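Local coordinates for Low molecular weight heat shock protein (Xanthomonas axonopodis pv. citri, PDB 3GLA) that probably acts as a small heat-shock chaperone of the alpha-crystallin family, holding partly unfolded proteins in solution during stress, at the interface of chains A and B. Numbering follows the deposited sequence. Chains: chain A/B, Low molecular weight heat shock protein.

Contact 1: the interface of chains A and B. Residues chain A 5-8, 19-21, 89; chain B 23, 45, 60-61.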
loop_
_atom_site.group_PDB
_atom_site.type_symbol
_atom_site.label_atom_id
_atom_site.label_comp_id
_atom_site.label_asym_id
_atom_site.label_seq_id
_atom_site.Cartn_x
_atom_site.Cartn_y
_atom_site.Cartn_z
ATOM N N PRO A 5 7.452 -0.224 6.403
ATOM C CA PRO A 5 6.828 -0.693 5.182
ATOM C C PRO A 5 7.576 -1.926 4.701
ATOM O O PRO A 5 8.762 -2.087 4.936
ATOM C CB PRO A 5 7.214 0.418 4.210
ATOM C CG PRO A 5 7.423 1.636 5.064
ATOM C CD PRO A 5 7.774 1.211 6.459
ATOM N N ARG A 6 6.816 -2.806 4.071
ATOM C CA ARG A 6 7.425 -4.010 3.563
ATOM C C ARG A 6 8.227 -3.748 2.302
ATOM O O ARG A 6 7.699 -3.031 1.373
ATOM C CB ARG A 6 6.230 -4.891 3.182
ATOM C CG ARG A 6 5.384 -5.080 4.439
ATOM C CD ARG A 6 5.667 -6.299 4.973
ATOM N NE ARG A 6 4.645 -6.805 5.980
ATOM C CZ ARG A 6 5.104 -7.472 7.012
ATOM N NH1 ARG A 6 6.438 -7.721 7.134
ATOM N NH2 ARG A 6 4.260 -7.912 7.939
ATOM N N VAL A 7 9.369 -4.347 2.216
ATOM C CA VAL A 7 10.273 -4.111 1.141
ATOM C C VAL A 7 10.819 -5.461 0.713
ATOM O O VAL A 7 11.294 -6.210 1.558
ATOM C CB VAL A 7 11.410 -3.300 1.543
ATOM C CG1 VAL A 7 12.348 -3.053 0.329
ATOM C CG2 VAL A 7 10.871 -1.884 2.029
ATOM N N ASP A 8 10.716 -5.788 -0.599
ATOM C CA ASP A 8 11.424 -6.923 -1.065
ATOM C C ASP A 8 12.643 -6.442 -1.808
ATOM O O ASP A 8 12.643 -5.343 -2.422
ATOM C CB ASP A 8 10.663 -7.652 -2.139
ATOM C CG ASP A 8 9.318 -8.234 -1.621
ATOM O OD1 ASP A 8 9.156 -8.408 -0.419
ATOM O OD2 ASP A 8 8.459 -8.443 -2.469
ATOM N N TYR A 19 11.601 -3.281 -3.930
ATOM C CA TYR A 19 10.221 -2.976 -4.197
ATOM C C TYR A 19 9.594 -2.669 -2.852
ATOM O O TYR A 19 9.682 -3.512 -1.918
ATOM C CB TYR A 19 9.439 -4.159 -4.659
ATOM C CG TYR A 19 10.011 -4.811 -5.887
ATOM C CD1 TYR A 19 9.692 -4.332 -7.132
ATOM C CD2 TYR A 19 11.022 -5.794 -5.789
ATOM C CE1 TYR A 19 10.219 -4.920 -8.262
ATOM C CE2 TYR A 19 11.583 -6.373 -6.902
ATOM C CZ TYR A 19 11.136 -5.941 -8.125
ATOM O OH TYR A 19 11.686 -6.397 -9.295
ATOM N N ALA A 20 9.121 -1.449 -2.644
ATOM C CA ALA A 20 8.731 -1.036 -1.266
ATOM C C ALA A 20 7.239 -0.752 -1.397
ATOM O O ALA A 20 6.709 -0.001 -2.240
ATOM C CB ALA A 20 9.422 0.211 -0.883
ATOM N N ASP A 21 6.471 -1.377 -0.523
ATOM C CA ASP A 21 5.028 -1.054 -0.474
ATOM C C ASP A 21 4.838 0.178 0.391
ATOM O O ASP A 21 4.893 0.154 1.623
ATOM C CB ASP A 21 4.296 -2.186 0.237
ATOM C CG ASP A 21 4.080 -3.397 -0.636
ATOM O OD1 ASP A 21 4.171 -3.204 -1.834
ATOM O OD2 ASP A 21 3.510 -4.373 -0.113
ATOM N N VAL A 89 3.604 1.186 -4.978
ATOM C CA VAL A 89 4.829 0.403 -4.854
ATOM C C VAL A 89 5.920 1.241 -5.413
ATOM O O VAL A 89 5.869 1.574 -6.615
ATOM C CB VAL A 89 4.763 -0.913 -5.564
ATOM C CG1 VAL A 89 6.105 -1.623 -5.565
ATOM C CG2 VAL A 89 3.683 -1.785 -4.946
ATOM N N PRO B 23 -1.434 -1.713 -2.287
ATOM C CA PRO B 23 -0.348 -1.305 -3.197
ATOM C C PRO B 23 -0.092 -2.371 -4.252
ATOM O O PRO B 23 -0.357 -3.537 -4.108
ATOM C CB PRO B 23 0.835 -1.216 -2.258
ATOM C CG PRO B 23 0.600 -2.249 -1.098
ATOM C CD PRO B 23 -0.956 -1.989 -0.918
ATOM N N ARG B 45 -2.879 -9.686 -6.081
ATOM C CA ARG B 45 -1.801 -8.948 -6.417
ATOM C C ARG B 45 -0.746 -9.924 -6.830
ATOM O O ARG B 45 -0.595 -10.914 -6.157
ATOM C CB ARG B 45 -1.402 -8.345 -4.968
ATOM C CG ARG B 45 -0.092 -7.805 -4.971
ATOM C CD ARG B 45 0.256 -7.228 -3.521
ATOM N NE ARG B 45 1.269 -6.452 -3.614
ATOM C CZ ARG B 45 1.829 -5.669 -2.739
ATOM N NH1 ARG B 45 2.241 -6.119 -1.566
ATOM N NH2 ARG B 45 2.441 -4.731 -3.289
ATOM N N GLU B 60 9.233 -9.893 1.796
ATOM C CA GLU B 60 8.223 -9.740 2.807
ATOM C C GLU B 60 6.913 -9.151 2.346
ATOM O O GLU B 60 5.934 -9.164 3.094
ATOM C CB GLU B 60 8.672 -8.999 4.016
ATOM C CG GLU B 60 9.176 -7.568 3.599
ATOM C CD GLU B 60 9.403 -6.701 4.745
ATOM O OE1 GLU B 60 10.056 -5.686 4.590
ATOM O OE2 GLU B 60 8.824 -6.979 5.871
ATOM N N ARG B 61 6.863 -8.680 1.095
ATOM C CA ARG B 61 5.658 -8.075 0.663
ATOM C C ARG B 61 4.663 -9.212 0.448
ATOM O O ARG B 61 4.945 -10.238 -0.155
ATOM C CB ARG B 61 5.897 -7.326 -0.695
ATOM C CG ARG B 61 6.683 -6.118 -0.310
ATOM C CD ARG B 61 6.822 -5.064 -1.398
ATOM N NE ARG B 61 6.816 -5.511 -2.616
ATOM C CZ ARG B 61 6.158 -5.609 -3.727
ATOM N NH1 ARG B 61 5.130 -4.959 -4.326
ATOM N NH2 ARG B 61 6.866 -6.521 -4.325
HETATM O O HOH W 1 6.656 -10.344 -2.386
#
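In the alpha-crystallin domain dimer, B:Glu60 and B:Arg61, in the loop after strand 58-59, lie against A:Arg6 to A:Asp8 at the start of strand 7-11 and A:Asp21 at the end of strand 15-21. The A:Asp8 carboxylate takes the bend of this loop: OD1 accepts both the B:Glu60 N, nearly along its C-O axis at 2.7 Å, and the B:Arg61 N, on the syn lone pair. Its other oxygen, OD2, meets the B:Arg61 guanidinium NH2 from above the carboxylate plane at 3.1 Å, and water 1 joins OD2 to the B:Arg61 carbonyl O. B:Arg61 lies across A:Asp8 at about a right angle, and a kink at chi3 (-30°) turns its guanidinium over the CB of A:Tyr19, which touches one face. The far NH1 then reaches A:Asp21 OD1 at 3.2 Å. B:Arg45 comes to the same carboxylate tip to tip, its chain extended; NH1 to OD2 (2.6 Å) and NH2 to OD1 (2.7 Å) form a two-pronged salt bridge on the syn lone pairs, the planes 27° apart. The two arginines approach OD1 of A:Asp21 from opposite faces, which would be expected to stabilise its negative charge. Beside this pair, the B:Pro23 CG packs on the A:Asp21 carboxylate carbon, and A:Val89 CG2 touches both guanidinium groups. B:Glu60 reaches the other way, its CG between backbone N and carbonyl carbon (chi1 58°) and the rest extended: OE1 accepts the A:Val7 backbone N at 2.8 Å from above the carboxylate plane, and OE2 forms a salt bridge with A:Arg6 NH1 on its anti side at 2.8 Å. Backbone and charged bonds together fix the exchanged loop of one subunit on the strand edge of the other and would help to hold the dimer together, as expected for this family.

Contact 2: the interface of chains A and B. Residues chain A 51-52, 55-56; chain B 8-11, 19.
A:Phe56 and B:Lys10 pair as an antiparallel beta bridge, where the segment after the 3-10 helix 53-55 of one chain meets edge strand 7-11 of the other. The packed part is the phenyl ring. B:Lys10 CB sits over the centre of one face, 3.7 Å from the centroid in a CH-pi contact, and the chain runs on across the ring, its CD lying 3.6 Å from A:Phe56 CE1. This lengthwise cover follows from the lysine torsions: CG is anti to the backbone N (chi1 -178°) and every later bond is close to extended. The CE2 corner of the ring meets B:Asp8 CB and, at 3.8 Å, B:Tyr19 CE2, so the ring lies on strand 7-11 with one corner against B:Tyr19 of strand 15-21. On the backbone side of the bridge B:Glu11 N donates to A:Arg55 O at 2.8 Å. A:Arg55, extended from CG to NE, runs alongside the B:Glu11 carbonyl and gives an NH1 hydrogen bond to B:Glu11 O at 3.0 Å, the acceptor tilted 18° from the guanidinium plane; residue 11 is thus held through both its backbone N and its O. The loose side is the lysine tip. Beyond the ring, B:Lys10 NZ makes a salt bridge to A:Glu52 OE1 at 2.8 Å, arriving from above the carboxylate plane, but the glutamate is poorly ordered and this bond is probably a mobile one. Water 2 lies 2.7 Å from B:Lys10 NZ and bridges it to the A:Thr51 carbonyl O, while lying at the ring's edge. The bridge thus adds a short segment from the excursion of chain A, between strands 38-45 and 64-71, to the outer edge of the chain B sheet.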
loop_
_atom_site.group_PDB
_atom_site.type_symbol
_atom_site.label_atom_id
_atom_site.label_comp_id
_atom_site.label_asym_id
_atom_site.label_seq_id
_atom_site.Cartn_x
_atom_site.Cartn_y
_atom_site.Cartn_z
ATOM N N THR A 51 -7.239 12.276 11.146
ATOM C CA THR A 51 -8.195 13.423 11.037
ATOM C C THR A 51 -9.517 12.833 11.458
ATOM O O THR A 51 -9.951 11.814 10.938
ATOM C CB THR A 51 -8.230 13.960 9.584
ATOM O OG1 THR A 51 -6.993 14.590 9.288
ATOM C CG2 THR A 51 -9.430 14.924 9.200
ATOM N N GLU A 52 -10.170 13.467 12.431
ATOM C CA GLU A 52 -11.458 12.911 12.943
ATOM C C GLU A 52 -11.391 11.433 13.289
ATOM O O GLU A 52 -12.298 10.611 12.995
ATOM C CB GLU A 52 -12.538 13.137 11.906
ATOM C CG GLU A 52 -12.736 14.629 11.650
ATOM C CD GLU A 52 -13.614 14.895 10.461
ATOM O OE1 GLU A 52 -14.078 13.955 9.771
ATOM O OE2 GLU A 52 -13.872 16.092 10.204
ATOM N N ARG A 55 -14.206 9.177 14.450
ATOM C CA ARG A 55 -15.224 8.738 13.420
ATOM C C ARG A 55 -14.778 7.400 12.776
ATOM O O ARG A 55 -15.558 6.769 12.090
ATOM C CB ARG A 55 -15.325 9.771 12.376
ATOM C CG ARG A 55 -16.111 11.026 12.896
ATOM C CD ARG A 55 -16.316 11.912 11.739
ATOM N NE ARG A 55 -17.297 12.953 11.983
ATOM C CZ ARG A 55 -18.629 12.785 11.965
ATOM N NH1 ARG A 55 -19.227 11.592 11.778
ATOM N NH2 ARG A 55 -19.384 13.863 12.177
ATOM N N PHE A 56 -13.581 6.911 13.085
ATOM C CA PHE A 56 -13.179 5.602 12.536
ATOM C C PHE A 56 -13.631 4.468 13.323
ATOM O O PHE A 56 -13.379 4.419 14.517
ATOM C CB PHE A 56 -11.629 5.569 12.403
ATOM C CG PHE A 56 -11.152 6.404 11.270
ATOM C CD1 PHE A 56 -11.127 7.817 11.324
ATOM C CD2 PHE A 56 -10.782 5.776 10.046
ATOM C CE1 PHE A 56 -10.725 8.575 10.206
ATOM C CE2 PHE A 56 -10.319 6.551 8.983
ATOM C CZ PHE A 56 -10.323 7.935 9.008
ATOM N N ASP B 8 -8.849 1.142 6.752
ATOM C CA ASP B 8 -9.490 1.961 7.813
ATOM C C ASP B 8 -10.890 2.242 7.361
ATOM O O ASP B 8 -11.166 2.367 6.134
ATOM C CB ASP B 8 -8.808 3.315 7.895
ATOM C CG ASP B 8 -7.369 3.223 8.316
ATOM O OD1 ASP B 8 -6.962 2.218 8.845
ATOM O OD2 ASP B 8 -6.666 4.238 8.017
ATOM N N ILE B 9 -11.779 2.409 8.335
ATOM C CA ILE B 9 -13.163 2.711 7.920
ATOM C C ILE B 9 -13.653 3.794 8.834
ATOM O O ILE B 9 -13.438 3.730 10.059
ATOM C CB ILE B 9 -14.037 1.522 8.160
ATOM C CG1 ILE B 9 -13.560 0.367 7.304
ATOM C CG2 ILE B 9 -15.584 1.893 7.837
ATOM C CD1 ILE B 9 -14.359 -0.987 7.480
ATOM N N LYS B 10 -14.267 4.783 8.218
ATOM C CA LYS B 10 -14.681 6.008 8.873
ATOM C C LYS B 10 -16.135 6.192 8.578
ATOM O O LYS B 10 -16.634 5.993 7.482
ATOM C CB LYS B 10 -13.897 7.181 8.307
ATOM C CG LYS B 10 -14.208 8.440 8.946
ATOM C CD LYS B 10 -13.561 9.542 8.130
ATOM C CE LYS B 10 -13.667 10.840 9.016
ATOM N NZ LYS B 10 -13.171 11.911 8.141
ATOM N N GLU B 11 -16.839 6.664 9.599
ATOM C CA GLU B 11 -18.226 7.023 9.364
ATOM C C GLU B 11 -18.347 8.529 9.424
ATOM O O GLU B 11 -17.966 9.223 10.425
ATOM C CB GLU B 11 -19.083 6.373 10.439
ATOM C CG GLU B 11 -20.559 6.896 10.227
ATOM C CD GLU B 11 -21.524 6.245 11.172
ATOM O OE1 GLU B 11 -21.220 5.228 11.847
ATOM O OE2 GLU B 11 -22.726 6.682 11.064
ATOM N N TYR B 19 -10.794 2.953 3.502
ATOM C CA TYR B 19 -9.531 3.250 2.819
ATOM C C TYR B 19 -8.755 1.957 2.903
ATOM O O TYR B 19 -8.653 1.362 3.971
ATOM C CB TYR B 19 -8.731 4.275 3.612
ATOM C CG TYR B 19 -9.447 5.569 3.833
ATOM C CD1 TYR B 19 -9.342 6.590 2.925
ATOM C CD2 TYR B 19 -10.211 5.735 4.984
ATOM C CE1 TYR B 19 -10.019 7.831 3.158
ATOM C CE2 TYR B 19 -10.833 6.905 5.227
ATOM C CZ TYR B 19 -10.704 7.929 4.315
ATOM O OH TYR B 19 -11.451 9.080 4.602
HETATM O O HOH W 2 -10.499 11.517 8.010
#

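About 24 Å separates the C-alpha centres of contact 1 and contact 2, yet both use the same elements: strand 7-11 and strand 15-21 take residues from the partner's stretch 51-61, joined at contact 1 by B:Pro23 and B:Arg45. A:Asp8 and A:Tyr19 at contact 1 recur as B:Asp8 and B:Tyr19 at contact 2. Because the interface is two-fold symmetric, each subunit gives and receives both contacts, and strand 7-11 of each chain meets both the bridge made by A:Phe56 and the loop of B:Glu60 and B:Arg61, or their twins. The reciprocal exchange is consistent with a dimer that serves as a building block for larger assemblies.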